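Local coordinates for periplasmic divalent cation tolerance protein (Xylella fastidiosa, PDB 2NUH) that is of uncertain function but belongs to the CutA family, whose members are linked to divalent cation tolerance and may bind copper ions, at residues A[9-14]-A[53-58]; A[5-10]-A[59-64]. All blocks are in the same frame, centred on the assembly; numbering follows the deposited sequence.

Contact 1. Residues A[9-14]-A[53-58]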
loop_
_atom_site.group_PDB
_atom_site.type_symbol
_atom_site.label_atom_id
_atom_site.label_comp_id
_atom_site.label_asym_id
_atom_site.label_seq_id
_atom_site.Cartn_x
_atom_site.Cartn_y
_atom_site.Cartn_z
ATOM N N PHE A 9 -4.420 1.156 -0.007
ATOM C CA PHE A 9 -4.483 0.415 -1.249
ATOM C C PHE A 9 -3.571 1.074 -2.249
ATOM O O PHE A 9 -3.603 2.282 -2.428
ATOM C CB PHE A 9 -5.908 0.419 -1.795
ATOM C CG PHE A 9 -6.883 -0.318 -0.939
ATOM C CD1 PHE A 9 -7.338 -1.574 -1.311
ATOM C CD2 PHE A 9 -7.361 0.244 0.232
ATOM C CE1 PHE A 9 -8.251 -2.262 -0.512
ATOM C CE2 PHE A 9 -8.272 -0.429 1.028
ATOM C CZ PHE A 9 -8.704 -1.690 0.655
ATOM N N SER A 10 -2.762 0.263 -2.910
ATOM C CA SER A 10 -1.979 0.723 -4.038
ATOM C C SER A 10 -1.902 -0.419 -5.017
ATOM O O SER A 10 -2.286 -1.532 -4.690
ATOM C CB SER A 10 -0.571 1.117 -3.597
ATOM O OG SER A 10 0.127 1.713 -4.674
ATOM N N THR A 11 -1.434 -0.156 -6.223
ATOM C CA THR A 11 -1.153 -1.234 -7.147
ATOM C C THR A 11 0.209 -1.002 -7.732
ATOM O O THR A 11 0.683 0.136 -7.768
ATOM C CB THR A 11 -2.158 -1.312 -8.299
ATOM O OG1 THR A 11 -2.130 -0.089 -9.036
ATOM C CG2 THR A 11 -3.549 -1.551 -7.793
ATOM N N CYS A 12 0.847 -2.067 -8.178
ATOM C CA CYS A 12 2.099 -1.916 -8.903
ATOM C C CYS A 12 2.084 -2.837 -10.085
ATOM O O CYS A 12 1.305 -3.779 -10.133
ATOM C CB CYS A 12 3.348 -2.221 -8.082
ATOM S SG CYS A 12 3.188 -3.616 -7.027
ATOM N N PRO A 13 2.944 -2.558 -11.061
ATOM C CA PRO A 13 2.861 -3.285 -12.316
ATOM C C PRO A 13 3.355 -4.720 -12.253
ATOM O O PRO A 13 2.981 -5.529 -13.108
ATOM C CB PRO A 13 3.750 -2.475 -13.252
ATOM C CG PRO A 13 4.706 -1.765 -12.358
ATOM C CD PRO A 13 3.964 -1.496 -11.084
ATOM N N ASP A 14 4.209 -5.045 -11.289
ATOM C CA ASP A 14 4.742 -6.398 -11.273
ATOM C C ASP A 14 5.285 -6.820 -9.942
ATOM O O ASP A 14 5.225 -6.067 -8.976
ATOM C CB ASP A 14 5.840 -6.530 -12.316
ATOM C CG ASP A 14 7.013 -5.607 -12.060
ATOM O OD1 ASP A 14 7.141 -5.004 -10.964
ATOM O OD2 ASP A 14 7.835 -5.492 -12.978
ATOM N N THR A 53 -4.277 -2.904 -17.514
ATOM C CA THR A 53 -2.904 -3.184 -17.157
ATOM C C THR A 53 -2.919 -4.262 -16.104
ATOM O O THR A 53 -3.739 -4.235 -15.191
ATOM C CB THR A 53 -2.175 -1.917 -16.655
ATOM O OG1 THR A 53 -0.802 -2.217 -16.364
ATOM C CG2 THR A 53 -2.837 -1.345 -15.433
ATOM N N GLN A 54 -2.017 -5.220 -16.247
ATOM C CA GLN A 54 -1.845 -6.262 -15.252
ATOM C C GLN A 54 -1.121 -5.645 -14.084
ATOM O O GLN A 54 -0.161 -4.891 -14.266
ATOM C CB GLN A 54 -1.025 -7.417 -15.828
ATOM C CG GLN A 54 -1.691 -8.094 -17.023
ATOM C CD GLN A 54 -0.830 -9.167 -17.656
ATOM O OE1 GLN A 54 0.391 -9.028 -17.749
ATOM N NE2 GLN A 54 -1.466 -10.237 -18.116
ATOM N N GLU A 55 -1.591 -5.945 -12.882
ATOM C CA GLU A 55 -1.023 -5.333 -11.700
ATOM C C GLU A 55 -0.994 -6.302 -10.542
ATOM O O GLU A 55 -1.564 -7.386 -10.597
ATOM C CB GLU A 55 -1.846 -4.113 -11.296
ATOM C CG GLU A 55 -1.830 -3.003 -12.307
ATOM C CD GLU A 55 -2.278 -1.710 -11.702
ATOM O OE1 GLU A 55 -3.457 -1.605 -11.322
ATOM O OE2 GLU A 55 -1.442 -0.807 -11.542
ATOM N N ILE A 56 -0.296 -5.885 -9.500
ATOM C CA ILE A 56 -0.360 -6.510 -8.193
ATOM C C ILE A 56 -1.056 -5.511 -7.303
ATOM O O ILE A 56 -0.693 -4.336 -7.295
ATOM C CB ILE A 56 1.047 -6.738 -7.633
ATOM C CG1 ILE A 56 1.934 -7.453 -8.665
ATOM C CG2 ILE A 56 1.006 -7.458 -6.273
ATOM C CD1 ILE A 56 1.469 -8.821 -9.026
ATOM N N GLN A 57 -2.070 -5.960 -6.573
ATOM C CA GLN A 57 -2.750 -5.103 -5.633
ATOM C C GLN A 57 -2.021 -5.160 -4.312
ATOM O O GLN A 57 -1.676 -6.243 -3.839
ATOM C CB GLN A 57 -4.205 -5.557 -5.468
ATOM C CG GLN A 57 -4.973 -4.769 -4.420
ATOM C CD GLN A 57 -5.310 -3.384 -4.882
ATOM O OE1 GLN A 57 -5.018 -2.388 -4.201
ATOM N NE2 GLN A 57 -5.912 -3.299 -6.041
ATOM N N LEU A 58 -1.775 -3.995 -3.723
ATOM C CA LEU A 58 -1.149 -3.938 -2.418
ATOM C C LEU A 58 -2.146 -3.501 -1.383
ATOM O O LEU A 58 -2.998 -2.642 -1.638
ATOM C CB LEU A 58 0.018 -2.952 -2.402
ATOM C CG LEU A 58 1.154 -3.191 -3.388
ATOM C CD1 LEU A 58 2.181 -2.112 -3.119
ATOM C CD2 LEU A 58 1.772 -4.554 -3.197
#
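Thr11 sets OG1 in the crowded position between its backbone N and carbonyl carbon (chi1 60°), while Glu55 turns CG beside its own N (chi1 -64°) and then runs out extended, so that hydroxyl and carboxylate meet over the same face of the sheet. Thr11 OG1 gives its hydrogen to Glu55 OE2 at 2.7 Å, from above the carboxylate plane. A beta-branched threonine suits the spot: one branch supplies the donor, and the methyl CG2 lies beside the end of the Gln57 side chain. Tyr80 OH also bonds Glu55 OE2 and Ser42 OG bonds OE1, so three hydroxyls hold this buried carboxylate, and their bonds would probably favour its charged form.

Beneath these groups runs an antiparallel pairing of strands 5-12 and 50-63 in the sheet of the CutA domain. Ser10 with Leu58 and Cys12 with Ile56 are hydrogen-bonded pairs; Thr11 with Gln57 is a non-hydrogen-bonded one. Ile56 N points almost straight along the C=O axis of Cys12 at 2.7 Å from its O, whereas Ser10 N sits above the carbonyl plane of Leu58, 3.2 Å from O.

The other face is mostly apolar, though Ser10 on it bonds OG to Glu84 O. In the conformer described, Cys12 SG, also in the crowded position (chi1 41°), rests 3.8 Å from Ile56 CB and reaches the CD2 methyl of Leu58; a small, weakly polar side chain suits this buried place under helix 15-27. The strand gives out after Cys12, and Pro13 leads to Asp14, the N-cap of that helix, whose OD1 also bonds Ser17 OG. The helix covers Cys12, Ile56 and Leu58, while strand 33-38 adjoins Ile56, Gln57 and Leu58, and Thr53 and Glu55 pair with Ser42 and Ala40.

Contact 2. Residues A[5-10]-A[59-64]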
loop_
_atom_site.group_PDB
_atom_site.type_symbol
_atom_site.label_atom_id
_atom_site.label_comp_id
_atom_site.label_asym_id
_atom_site.label_seq_id
_atom_site.Cartn_x
_atom_site.Cartn_y
_atom_site.Cartn_z
ATOM N N VAL A 5 -5.352 2.642 12.972
ATOM C CA VAL A 5 -4.797 1.823 11.909
ATOM C C VAL A 5 -5.453 2.208 10.582
ATOM O O VAL A 5 -6.652 2.484 10.513
ATOM C CB VAL A 5 -4.955 0.318 12.211
ATOM C CG1 VAL A 5 -4.645 -0.516 10.979
ATOM C CG2 VAL A 5 -4.041 -0.071 13.358
ATOM N N TYR A 6 -4.631 2.256 9.539
ATOM C CA TYR A 6 -5.094 2.544 8.203
ATOM C C TYR A 6 -4.652 1.469 7.252
ATOM O O TYR A 6 -3.557 0.935 7.373
ATOM C CB TYR A 6 -4.509 3.871 7.727
ATOM C CG TYR A 6 -5.263 5.038 8.300
ATOM C CD1 TYR A 6 -6.150 5.761 7.522
ATOM C CD2 TYR A 6 -5.118 5.394 9.636
ATOM C CE1 TYR A 6 -6.862 6.830 8.054
ATOM C CE2 TYR A 6 -5.830 6.442 10.171
ATOM C CZ TYR A 6 -6.695 7.157 9.378
ATOM O OH TYR A 6 -7.408 8.204 9.919
ATOM N N LEU A 7 -5.526 1.172 6.302
ATOM C CA LEU A 7 -5.230 0.243 5.239
ATOM C C LEU A 7 -5.038 1.087 3.999
ATOM O O LEU A 7 -5.945 1.819 3.604
ATOM C CB LEU A 7 -6.417 -0.704 5.041
ATOM C CG LEU A 7 -6.384 -1.860 4.047
ATOM C CD1 LEU A 7 -5.168 -2.737 4.237
ATOM C CD2 LEU A 7 -7.644 -2.671 4.217
ATOM N N ILE A 8 -3.861 1.004 3.395
ATOM C CA ILE A 8 -3.608 1.746 2.167
ATOM C C ILE A 8 -3.639 0.792 1.005
ATOM O O ILE A 8 -2.978 -0.235 1.036
ATOM C CB ILE A 8 -2.235 2.435 2.194
ATOM C CG1 ILE A 8 -2.145 3.372 3.399
ATOM C CG2 ILE A 8 -1.988 3.197 0.891
ATOM C CD1 ILE A 8 -0.743 3.893 3.636
ATOM N N PHE A 9 -4.420 1.156 -0.007
ATOM C CA PHE A 9 -4.483 0.415 -1.249
ATOM C C PHE A 9 -3.571 1.074 -2.249
ATOM O O PHE A 9 -3.603 2.282 -2.428
ATOM C CB PHE A 9 -5.908 0.419 -1.795
ATOM C CG PHE A 9 -6.883 -0.318 -0.939
ATOM C CD1 PHE A 9 -7.338 -1.574 -1.311
ATOM C CD2 PHE A 9 -7.361 0.244 0.232
ATOM C CE1 PHE A 9 -8.251 -2.262 -0.512
ATOM C CE2 PHE A 9 -8.272 -0.429 1.028
ATOM C CZ PHE A 9 -8.704 -1.690 0.655
ATOM N N SER A 10 -2.762 0.263 -2.910
ATOM C CA SER A 10 -1.979 0.723 -4.038
ATOM C C SER A 10 -1.902 -0.419 -5.017
ATOM O O SER A 10 -2.286 -1.532 -4.690
ATOM C CB SER A 10 -0.571 1.117 -3.597
ATOM O OG SER A 10 0.127 1.713 -4.674
ATOM N N LEU A 59 -2.028 -4.117 -0.216
ATOM C CA LEU A 59 -2.779 -3.728 0.960
ATOM C C LEU A 59 -1.744 -3.467 2.022
ATOM O O LEU A 59 -1.097 -4.385 2.515
ATOM C CB LEU A 59 -3.723 -4.840 1.431
ATOM C CG LEU A 59 -4.897 -5.245 0.558
ATOM C CD1 LEU A 59 -5.578 -6.435 1.183
ATOM C CD2 LEU A 59 -5.875 -4.112 0.438
ATOM N N ILE A 60 -1.581 -2.202 2.352
ATOM C CA ILE A 60 -0.528 -1.774 3.251
ATOM C C ILE A 60 -1.154 -1.452 4.582
ATOM O O ILE A 60 -2.065 -0.639 4.650
ATOM C CB ILE A 60 0.151 -0.536 2.685
ATOM C CG1 ILE A 60 0.824 -0.891 1.372
ATOM C CG2 ILE A 60 1.185 0.001 3.649
ATOM C CD1 ILE A 60 1.017 0.295 0.457
ATOM N N LYS A 61 -0.666 -2.081 5.647
ATOM C CA LYS A 61 -1.237 -1.854 6.965
ATOM C C LYS A 61 -0.310 -0.935 7.734
ATOM O O LYS A 61 0.853 -1.238 7.935
ATOM C CB LYS A 61 -1.398 -3.172 7.718
ATOM C CG LYS A 61 -2.707 -3.909 7.461
ATOM C CD LYS A 61 -2.738 -4.615 6.131
ATOM C CE LYS A 61 -1.963 -5.913 6.165
ATOM N NZ LYS A 61 -1.891 -6.510 4.817
ATOM N N THR A 62 -0.832 0.192 8.175
ATOM C CA THR A 62 -0.004 1.158 8.854
ATOM C C THR A 62 -0.872 1.877 9.868
ATOM O O THR A 62 -1.969 1.428 10.158
ATOM C CB THR A 62 0.675 2.110 7.838
ATOM O OG1 THR A 62 1.624 2.946 8.516
ATOM C CG2 THR A 62 -0.334 2.951 7.083
ATOM N N ASN A 63 -0.386 2.973 10.420
ATOM C CA ASN A 63 -1.210 3.761 11.312
ATOM C C ASN A 63 -1.228 5.214 10.898
ATOM O O ASN A 63 -0.507 5.612 9.987
ATOM C CB ASN A 63 -0.788 3.573 12.781
ATOM C CG ASN A 63 0.600 4.094 13.072
ATOM O OD1 ASN A 63 1.192 4.789 12.253
ATOM N ND2 ASN A 63 1.131 3.760 14.246
ATOM N N ALA A 64 -2.048 6.004 11.575
ATOM C CA ALA A 64 -2.295 7.373 11.181
ATOM C C ALA A 64 -1.004 8.146 11.092
ATOM O O ALA A 64 -0.809 8.912 10.158
ATOM C CB ALA A 64 -3.237 8.053 12.173
#
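Strands 5-10 and 59-63 run antiparallel, their axes 4.3 Å apart at closest and 149° between directions, as neighbours in the antiparallel sheet of the ferredoxin-like fold of CutA and its GlnB-like relatives. Tyr6 with Thr62 and Ile8 with Ile60 are the hydrogen-bonded pairs. Ile8 N meets Ile60 O at 2.7 Å, in the carbonyl plane, whereas Tyr6 N approaches Thr62 O from well above the carbonyl plane.

On the face of Ile8 and Ile60 the two side chains cross obliquely, CB to CB at 3.8 Å. Both turn CG1 beside the backbone N. Ile8 CD1 extends to the methyl CG2 of Thr62, 3.6 Å away, while Thr62 OG1, anti to its own N, bonds Leu30 O: threonine offers carbon to the interior and a hydroxyl to a backbone carbonyl. Isoleucine, beta-branched and apolar, suits this buried strand face, where helix 67-77 packs against Ile8 through Ala70 and Ile71. Farther along, the Tyr6 ring carbon CE2 lies 3.7 Å from Ala64 CB, where a side chain of one methyl accepts the ring beside it.

The opposite face carries Leu7, Leu59 and Lys61. Leu7, with CG anti to N, lies alongside Lys61, and its CD1 also touches Leu59 CB. At the far end, Asn63 ND2 bonds Asn102 OD1 and Asp106 OD2, tying the strand end to helix 95-105 and the residue just after it. Lys61 combines aliphatic stem and charged tip: CD rests 3.6 Å from Leu7 CD1, NZ finds its stronger partner in Thr35 OG1, and two bends (chi2 76°, chi3 78°) also bring NZ back to Leu59 O at 3.2 Å.

Contacts 1 and 2 are successive parts of one antiparallel pairing between strand 5-12 and strand 50-63, with centres 15 Å apart. They share Phe9 and Ser10. Because the strands run in opposing directions, residues 5-10 of contact 2 lead into 9-14 of contact 1 on the first strand, while 53-58 of contact 1 precede 59-64 of contact 2 on the second. Helix 15-27 and strands 33-38 and 40-45 intervene along the chain. Contact 1 lies where strand 5-12 gives way to helix 15-27, and contact 2 where strand 50-63 ends before helix 67-77. Together they join both beta-alpha units of the CutA domain through one continuous central pairing.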